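Local atomic coordinates of ABC transporter, substrate binding protein (Agrobacterium tumefaciens, PDB entry 3C9H), a protein that probably captures a solute in the periplasm for import by an ABC transporter, and binds a magnesium ion in the crystal. Residues Val252-Val260 against His319-Pro327; Pro152-Tyr161 against Arg227-Leu235. All coordinates share one frame; numbering follows the deposited sequence.

Interaction 1. Residues Val252-Val260 against His319-Pro327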
loop_
_atom_site.group_PDB
_atom_site.type_symbol
_atom_site.label_atom_id
_atom_site.label_comp_id
_atom_site.label_asym_id
_atom_site.label_seq_id
_atom_site.Cartn_x
_atom_site.Cartn_y
_atom_site.Cartn_z
ATOM N N VAL A 252 16.631 -1.454 -0.524
ATOM C CA VAL A 252 17.229 -0.628 0.538
ATOM C C VAL A 252 16.122 0.094 1.286
ATOM O O VAL A 252 15.321 0.831 0.678
ATOM C CB VAL A 252 18.245 0.413 -0.042
ATOM C CG1 VAL A 252 18.935 1.176 1.077
ATOM C CG2 VAL A 252 19.258 -0.249 -0.899
ATOM N N LEU A 253 16.021 -0.155 2.601
ATOM C CA LEU A 253 15.166 0.674 3.452
ATOM C C LEU A 253 15.928 1.970 3.667
ATOM O O LEU A 253 17.022 1.939 4.189
ATOM C CB LEU A 253 14.844 0.010 4.808
ATOM C CG LEU A 253 13.579 -0.862 4.783
ATOM C CD1 LEU A 253 13.889 -2.177 4.090
ATOM C CD2 LEU A 253 13.039 -1.092 6.196
ATOM N N PRO A 254 15.388 3.098 3.214
ATOM C CA PRO A 254 16.150 4.332 3.374
ATOM C C PRO A 254 16.547 4.635 4.826
ATOM O O PRO A 254 15.712 4.566 5.746
ATOM C CB PRO A 254 15.197 5.393 2.833
ATOM C CG PRO A 254 14.358 4.656 1.870
ATOM C CD PRO A 254 14.132 3.334 2.488
ATOM N N LYS A 255 17.810 5.008 5.006
ATOM C CA LYS A 255 18.382 5.192 6.335
ATOM C C LYS A 255 18.120 6.559 6.935
ATOM O O LYS A 255 18.139 6.688 8.156
ATOM C CB LYS A 255 19.886 4.925 6.302
ATOM C CG LYS A 255 20.246 3.480 6.006
ATOM C CD LYS A 255 21.729 3.387 5.806
ATOM C CE LYS A 255 22.215 1.977 5.501
ATOM N NZ LYS A 255 23.691 2.045 5.207
ATOM N N ASP A 256 17.905 7.573 6.092
ATOM C CA ASP A 256 17.465 8.902 6.560
ATOM C C ASP A 256 16.045 8.848 7.185
ATOM O O ASP A 256 15.832 9.285 8.308
ATOM C CB ASP A 256 17.584 9.975 5.459
ATOM C CG ASP A 256 16.974 9.554 4.107
ATOM O OD1 ASP A 256 16.608 8.376 3.909
ATOM O OD2 ASP A 256 16.892 10.419 3.214
ATOM N N TYR A 257 15.080 8.284 6.475
ATOM C CA TYR A 257 13.804 7.940 7.093
ATOM C C TYR A 257 13.065 6.973 6.173
ATOM O O TYR A 257 13.312 6.943 4.961
ATOM C CB TYR A 257 12.939 9.183 7.356
ATOM C CG TYR A 257 12.488 9.885 6.101
ATOM C CD1 TYR A 257 11.323 9.514 5.443
ATOM C CD2 TYR A 257 13.232 10.931 5.569
ATOM C CE1 TYR A 257 10.926 10.164 4.268
ATOM C CE2 TYR A 257 12.840 11.574 4.434
ATOM C CZ TYR A 257 11.691 11.207 3.785
ATOM O OH TYR A 257 11.340 11.898 2.635
ATOM N N THR A 258 12.158 6.197 6.751
ATOM C CA THR A 258 11.379 5.248 5.966
ATOM C C THR A 258 9.902 5.465 6.285
ATOM O O THR A 258 9.471 5.261 7.419
ATOM C CB THR A 258 11.769 3.744 6.221
ATOM O OG1 THR A 258 13.113 3.481 5.790
ATOM C CG2 THR A 258 10.855 2.807 5.428
ATOM N N VAL A 259 9.141 5.911 5.291
ATOM C CA VAL A 259 7.707 6.040 5.444
ATOM C C VAL A 259 7.065 4.650 5.495
ATOM O O VAL A 259 7.465 3.739 4.753
ATOM C CB VAL A 259 7.089 6.886 4.332
ATOM C CG1 VAL A 259 5.543 6.841 4.460
ATOM C CG2 VAL A 259 7.619 8.352 4.411
ATOM N N VAL A 260 6.085 4.487 6.393
ATOM C CA VAL A 260 5.381 3.213 6.559
ATOM C C VAL A 260 3.873 3.438 6.411
ATOM O O VAL A 260 3.269 4.356 7.030
ATOM C CB VAL A 260 5.685 2.544 7.901
ATOM C CG1 VAL A 260 4.913 1.207 8.051
ATOM C CG2 VAL A 260 7.159 2.312 8.027
ATOM N N HIS A 319 14.110 -0.741 14.156
ATOM C CA HIS A 319 14.402 0.453 13.337
ATOM C C HIS A 319 14.178 1.799 14.009
ATOM O O HIS A 319 14.771 2.798 13.596
ATOM C CB HIS A 319 13.614 0.413 12.035
ATOM C CG HIS A 319 13.985 -0.736 11.163
ATOM N ND1 HIS A 319 13.214 -1.872 11.068
ATOM C CD2 HIS A 319 15.063 -0.939 10.367
ATOM C CE1 HIS A 319 13.792 -2.721 10.231
ATOM N NE2 HIS A 319 14.916 -2.179 9.794
ATOM N N GLY A 320 13.292 1.839 14.996
ATOM C CA GLY A 320 13.078 3.039 15.781
ATOM C C GLY A 320 12.585 4.238 14.992
ATOM O O GLY A 320 11.685 4.112 14.152
ATOM N N ALA A 321 13.181 5.400 15.270
ATOM C CA ALA A 321 12.772 6.669 14.652
ATOM C C ALA A 321 13.090 6.787 13.154
ATOM O O ALA A 321 12.703 7.770 12.543
ATOM C CB ALA A 321 13.385 7.868 15.412
ATOM N N GLN A 322 13.795 5.819 12.571
ATOM C CA GLN A 322 13.931 5.752 11.105
ATOM C C GLN A 322 12.537 5.635 10.465
ATOM O O GLN A 322 12.271 6.254 9.429
ATOM C CB GLN A 322 14.786 4.547 10.713
ATOM C CG GLN A 322 15.020 4.321 9.200
ATOM C CD GLN A 322 15.631 2.930 8.910
ATOM O OE1 GLN A 322 15.760 2.505 7.749
ATOM N NE2 GLN A 322 16.006 2.218 9.976
ATOM N N LEU A 323 11.652 4.858 11.105
ATOM C CA LEU A 323 10.299 4.591 10.581
ATOM C C LEU A 323 9.349 5.751 10.822
ATOM O O LEU A 323 9.319 6.325 11.918
ATOM C CB LEU A 323 9.695 3.340 11.223
ATOM C CG LEU A 323 10.494 2.045 11.126
ATOM C CD1 LEU A 323 9.662 0.861 11.586
ATOM C CD2 LEU A 323 11.036 1.813 9.725
ATOM N N ARG A 324 8.561 6.079 9.797
ATOM C CA ARG A 324 7.589 7.157 9.860
ATOM C C ARG A 324 6.197 6.615 9.473
ATOM O O ARG A 324 5.737 6.832 8.349
ATOM C CB ARG A 324 8.009 8.318 8.945
ATOM C CG ARG A 324 9.427 8.858 9.188
ATOM C CD ARG A 324 9.602 9.315 10.648
ATOM N NE ARG A 324 10.612 10.364 10.784
ATOM C CZ ARG A 324 11.928 10.173 10.713
ATOM N NH1 ARG A 324 12.418 8.962 10.518
ATOM N NH2 ARG A 324 12.765 11.192 10.837
ATOM N N PRO A 325 5.533 5.896 10.408
ATOM C CA PRO A 325 4.184 5.373 10.132
ATOM C C PRO A 325 3.119 6.441 10.207
ATOM O O PRO A 325 3.375 7.535 10.705
ATOM C CB PRO A 325 3.957 4.322 11.220
ATOM C CG PRO A 325 4.913 4.688 12.334
ATOM C CD PRO A 325 6.013 5.531 11.756
ATOM N N VAL A 326 1.925 6.092 9.718
ATOM C CA VAL A 326 0.781 7.002 9.643
ATOM C C VAL A 326 -0.340 6.461 10.574
ATOM O O VAL A 326 -0.779 5.314 10.425
ATOM C CB VAL A 326 0.257 7.100 8.179
ATOM C CG1 VAL A 326 -0.721 8.237 8.033
ATOM C CG2 VAL A 326 1.435 7.249 7.167
ATOM N N PRO A 327 -0.783 7.272 11.555
ATOM C CA PRO A 327 -1.868 6.855 12.462
ATOM C C PRO A 327 -3.267 7.053 11.846
ATOM O O PRO A 327 -3.460 7.966 11.031
ATOM C CB PRO A 327 -1.677 7.764 13.676
ATOM C CG PRO A 327 -1.054 9.036 13.106
ATOM C CD PRO A 327 -0.278 8.626 11.867
HETATM O O HOH W 1 1.007 3.337 9.318
#

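Interaction 2. Residues Pro152-Tyr161 against Arg227-Leu235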
loop_
_atom_site.group_PDB
_atom_site.type_symbol
_atom_site.label_atom_id
_atom_site.label_comp_id
_atom_site.label_asym_id
_atom_site.label_seq_id
_atom_site.Cartn_x
_atom_site.Cartn_y
_atom_site.Cartn_z
ATOM N N PRO A 152 22.361 3.912 -3.505
ATOM C CA PRO A 152 22.091 4.976 -2.539
ATOM C C PRO A 152 21.177 4.475 -1.424
ATOM O O PRO A 152 20.304 3.655 -1.683
ATOM C CB PRO A 152 21.425 6.063 -3.386
ATOM C CG PRO A 152 20.851 5.341 -4.562
ATOM C CD PRO A 152 21.765 4.200 -4.829
ATOM N N ALA A 153 21.437 4.921 -0.190
ATOM C CA ALA A 153 20.703 4.488 1.001
ATOM C C ALA A 153 19.942 5.631 1.692
ATOM O O ALA A 153 19.255 5.411 2.684
ATOM C CB ALA A 153 21.663 3.841 1.993
ATOM N N THR A 154 20.078 6.841 1.169
ATOM C CA THR A 154 19.377 8.006 1.650
ATOM C C THR A 154 18.963 8.814 0.434
ATOM O O THR A 154 19.436 8.573 -0.683
ATOM C CB THR A 154 20.266 8.907 2.553
ATOM O OG1 THR A 154 21.261 9.556 1.757
ATOM C CG2 THR A 154 20.913 8.123 3.682
ATOM N N ARG A 155 18.111 9.800 0.658
ATOM C CA ARG A 155 17.662 10.675 -0.405
ATOM C C ARG A 155 18.775 11.592 -0.932
ATOM O O ARG A 155 18.847 11.838 -2.117
ATOM C CB ARG A 155 16.429 11.459 0.063
ATOM C CG ARG A 155 15.180 10.572 -0.040
ATOM C CD ARG A 155 14.100 10.954 0.897
ATOM N NE ARG A 155 13.030 9.956 0.899
ATOM C CZ ARG A 155 12.990 8.892 1.694
ATOM N NH1 ARG A 155 11.972 8.062 1.613
ATOM N NH2 ARG A 155 13.942 8.664 2.588
ATOM N N ALA A 156 19.627 12.083 -0.039
ATOM C CA ALA A 156 20.838 12.800 -0.446
ATOM C C ALA A 156 21.698 11.955 -1.376
ATOM O O ALA A 156 22.118 12.440 -2.430
ATOM C CB ALA A 156 21.649 13.227 0.761
ATOM N N GLU A 157 21.952 10.702 -0.996
ATOM C CA GLU A 157 22.753 9.782 -1.821
ATOM C C GLU A 157 22.095 9.452 -3.153
ATOM O O GLU A 157 22.775 9.226 -4.157
ATOM C CB GLU A 157 23.045 8.468 -1.076
ATOM C CG GLU A 157 24.032 8.618 0.048
ATOM C CD GLU A 157 24.335 7.315 0.783
ATOM O OE1 GLU A 157 23.922 6.244 0.334
ATOM O OE2 GLU A 157 25.015 7.368 1.822
ATOM N N PHE A 158 20.767 9.386 -3.151
ATOM C CA PHE A 158 20.030 9.088 -4.362
ATOM C C PHE A 158 20.286 10.201 -5.374
ATOM O O PHE A 158 20.623 9.934 -6.527
ATOM C CB PHE A 158 18.530 9.001 -4.042
ATOM C CG PHE A 158 17.710 8.236 -5.052
ATOM C CD1 PHE A 158 17.229 6.952 -4.749
ATOM C CD2 PHE A 158 17.364 8.803 -6.261
ATOM C CE1 PHE A 158 16.426 6.233 -5.670
ATOM C CE2 PHE A 158 16.563 8.111 -7.204
ATOM C CZ PHE A 158 16.100 6.817 -6.915
ATOM N N VAL A 159 20.107 11.440 -4.926
ATOM C CA VAL A 159 20.258 12.623 -5.777
ATOM C C VAL A 159 21.693 12.734 -6.291
ATOM O O VAL A 159 21.910 12.950 -7.486
ATOM C CB VAL A 159 19.838 13.904 -5.031
ATOM C CG1 VAL A 159 20.262 15.158 -5.800
ATOM C CG2 VAL A 159 18.305 13.913 -4.784
ATOM N N ASP A 160 22.656 12.558 -5.394
ATOM C CA ASP A 160 24.084 12.540 -5.770
ATOM C C ASP A 160 24.402 11.466 -6.812
ATOM O O ASP A 160 25.109 11.741 -7.774
ATOM C CB ASP A 160 24.965 12.354 -4.533
ATOM C CG ASP A 160 26.455 12.577 -4.827
ATOM O OD1 ASP A 160 26.803 13.554 -5.536
ATOM O OD2 ASP A 160 27.279 11.772 -4.345
ATOM N N TYR A 161 23.887 10.254 -6.629
ATOM C CA TYR A 161 24.112 9.181 -7.608
ATOM C C TYR A 161 23.561 9.570 -8.987
ATOM O O TYR A 161 24.225 9.378 -10.007
ATOM C CB TYR A 161 23.485 7.848 -7.149
ATOM C CG TYR A 161 23.493 6.771 -8.219
ATOM C CD1 TYR A 161 24.550 5.861 -8.326
ATOM C CD2 TYR A 161 22.459 6.679 -9.144
ATOM C CE1 TYR A 161 24.561 4.870 -9.332
ATOM C CE2 TYR A 161 22.462 5.703 -10.146
ATOM C CZ TYR A 161 23.508 4.798 -10.230
ATOM O OH TYR A 161 23.481 3.829 -11.230
ATOM N N ARG A 227 15.939 -2.919 -17.176
ATOM C CA ARG A 227 15.479 -1.742 -17.934
ATOM C C ARG A 227 15.644 -0.464 -17.109
ATOM O O ARG A 227 16.011 0.593 -17.644
ATOM C CB ARG A 227 14.020 -1.885 -18.381
ATOM C CG ARG A 227 13.829 -2.777 -19.616
ATOM C CD ARG A 227 12.357 -3.004 -19.924
ATOM N NE ARG A 227 11.810 -4.042 -19.061
ATOM C CZ ARG A 227 10.540 -4.444 -19.057
ATOM N NH1 ARG A 227 9.650 -3.876 -19.848
ATOM N NH2 ARG A 227 10.162 -5.421 -18.243
ATOM N N PHE A 228 15.387 -0.597 -15.798
ATOM C CA PHE A 228 15.574 0.459 -14.823
ATOM C C PHE A 228 16.627 0.036 -13.835
ATOM O O PHE A 228 16.712 -1.126 -13.490
ATOM C CB PHE A 228 14.275 0.690 -14.036
ATOM C CG PHE A 228 13.135 1.255 -14.858
ATOM C CD1 PHE A 228 13.353 1.975 -16.018
ATOM C CD2 PHE A 228 11.828 1.121 -14.402
ATOM C CE1 PHE A 228 12.290 2.503 -16.745
ATOM C CE2 PHE A 228 10.760 1.648 -15.126
ATOM C CZ PHE A 228 10.999 2.337 -16.299
ATOM N N VAL A 229 17.411 0.987 -13.350
ATOM C CA VAL A 229 18.447 0.677 -12.360
ATOM C C VAL A 229 17.986 0.949 -10.916
ATOM O O VAL A 229 18.496 0.352 -9.980
ATOM C CB VAL A 229 19.719 1.459 -12.669
ATOM C CG1 VAL A 229 20.215 1.083 -14.083
ATOM C CG2 VAL A 229 19.506 2.976 -12.513
ATOM N N LEU A 230 17.026 1.858 -10.749
ATOM C CA LEU A 230 16.536 2.269 -9.429
ATOM C C LEU A 230 15.031 2.541 -9.455
ATOM O O LEU A 230 14.507 3.113 -10.420
ATOM C CB LEU A 230 17.226 3.566 -8.966
ATOM C CG LEU A 230 18.642 3.498 -8.392
ATOM C CD1 LEU A 230 19.248 4.906 -8.376
ATOM C CD2 LEU A 230 18.655 2.870 -7.001
ATOM N N GLY A 231 14.351 2.157 -8.379
ATOM C CA GLY A 231 12.991 2.623 -8.104
ATOM C C GLY A 231 12.888 3.287 -6.737
ATOM O O GLY A 231 13.580 2.899 -5.780
ATOM N N TYR A 232 12.007 4.279 -6.644
ATOM C CA TYR A 232 11.854 5.097 -5.456
ATOM C C TYR A 232 10.419 4.979 -4.907
ATOM O O TYR A 232 9.466 5.064 -5.673
ATOM C CB TYR A 232 12.176 6.570 -5.779
ATOM C CG TYR A 232 11.927 7.496 -4.628
ATOM C CD1 TYR A 232 12.838 7.584 -3.589
ATOM C CD2 TYR A 232 10.779 8.282 -4.562
ATOM C CE1 TYR A 232 12.605 8.407 -2.497
ATOM C CE2 TYR A 232 10.537 9.123 -3.468
ATOM C CZ TYR A 232 11.448 9.176 -2.444
ATOM O OH TYR A 232 11.242 10.005 -1.361
ATOM N N ASN A 233 10.291 4.820 -3.592
ATOM C CA ASN A 233 8.986 4.690 -2.905
ATOM C C ASN A 233 8.170 3.479 -3.319
ATOM O O ASN A 233 6.945 3.547 -3.456
ATOM C CB ASN A 233 8.145 5.955 -3.086
ATOM C CG ASN A 233 8.392 6.997 -2.012
ATOM O OD1 ASN A 233 7.690 8.030 -1.958
ATOM N ND2 ASN A 233 9.358 6.742 -1.151
ATOM N N ILE A 234 8.848 2.350 -3.457
ATOM C CA ILE A 234 8.232 1.118 -3.889
ATOM C C ILE A 234 7.773 0.374 -2.638
ATOM O O ILE A 234 8.408 0.480 -1.595
ATOM C CB ILE A 234 9.241 0.260 -4.735
ATOM C CG1 ILE A 234 9.783 1.121 -5.887
ATOM C CG2 ILE A 234 8.581 -1.040 -5.259
ATOM C CD1 ILE A 234 8.695 1.769 -6.754
ATOM N N LEU A 235 6.673 -0.379 -2.751
ATOM C CA LEU A 235 6.200 -1.193 -1.652
ATOM C C LEU A 235 7.216 -2.287 -1.293
ATOM O O LEU A 235 7.535 -3.145 -2.107
ATOM C CB LEU A 235 4.809 -1.766 -1.951
ATOM C CG LEU A 235 3.628 -0.770 -2.007
ATOM C CD1 LEU A 235 2.331 -1.520 -2.329
ATOM C CD2 LEU A 235 3.492 0.058 -0.697
#

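Interaction 1. Residues Val252-Val260 against His319-Pro327
Thr258 and Leu323 are paired as neighbours in two parallel strands, and three backbone hydrogen bonds carry the pairing. Thr258 N gives to Gln322 O at 2.7 Å, Arg324 N gives to Thr258 O, also at 2.7 Å, and Val260 N gives to Arg324 O at 3.1 Å. The last is nearly straight (167°), but its donor stands above the carbonyl plane, well away from a lone pair. Just beyond the pairing, one water links Val260 O weakly to Val326 N.

The apolar contacts lie mainly on the face that Thr258 and Val260 share with Leu323. CB of Thr258 meets CD2 of Leu323 at 4.1 Å, and CG2 of Val260 packs on CB of Leu323 at 4.2 Å. Val260 also sets its CB against CB of Pro325. Off the strands, CD2 of Leu253 sits over a face of the His319 imidazole.

On the other face Arg324 folds back, bent at chi2 (-57°), and lays one face of its guanidinium over CB of Tyr257, although its NH1 end is less certain. The Tyr257 ring leads away from the strand pair, and its hydroxyl bonds Asp191.

The polar side-chain contacts gather at the turn before the strand. Thr258 OG1 donates to Pro254 O at 2.8 Å, on a lone pair in the carbonyl plane, which fixes the hydroxyl. The extended Gln322 chain runs beside Thr258, pointing the same way. Such a parallel strand, reached from helix 312-319 through Gly320 and a short 3-10 turn and added beside strand 258-268, extends the sheet of this periplasmic-binding-protein fold.

Interaction 2. Residues Pro152-Tyr161 against Arg227-Leu235
Arg155 and Tyr232 make the one polar link in an otherwise apolar contact: a buried arginine spends its NE, not its terminal nitrogens, on the phenol oxygen. The setting is a helix packed beside a strand in the alpha/beta architecture of periplasmic binding proteins, with helix 155-164 against strand 230-235. The bond from Arg155 NE to Tyr232 OH is 2.9 Å long with an angle of 160° at the hydrogen, and the oxygen lies close to the guanidinium plane. The two flat groups are nearly perpendicular, 81° apart. An extended chain from CG to NE carries the arginine head to the phenol; Tyr232 OH is also bonded to Asp191, so two partners hold it.

One helical turn on, Phe158 points toward the strand. The edge of Tyr232 is directed at its face in a T-shaped stack, with centroids 5.8 Å apart. Leu230, reaching out against Phe158, places CD1 over the other face in a CH-pi contact, 4.3 Å from the ring centroid and offset toward the rim. The same methyl approaches Tyr161, 3.7 Å from its CD2, so one leucine branch is wedged between two aromatic side chains of the helix.

Thr154 caps that helix, its OG1 accepting from Glu157 N at 3.1 Å, while OE1 of Glu157 accepts from Ala153 N. Just before the cap, Pro152 reaches toward Leu230 tip to tip: its CD lies 4.0 Å from Leu230 CD2, the second methyl of the leucine whose CD1 meets the aromatic rings.

Interaction 2 is the more deeply enclosed of the two, every touching residue being buried, whereas interaction 1 is partly buried and reaches solvent around Lys255. Their chemistry follows their place: backbone hydrogen bonds dominate where strand 323-325 joins strand 258-268, while aromatic and aliphatic packing dominates where helix 155-164 meets strand 230-235. Both strands 230-235 and 258-268 pair with strand 135-142, so the contacts share one framework, their centres about 15 Å apart. They also touch directly. Arg155 NH2 forms a salt bridge with Asp256 OD1 at 3.0 Å and bonds Tyr257 O, and Lys255 N lies 2.8 Å from Ala153 O, a probable hydrogen bond.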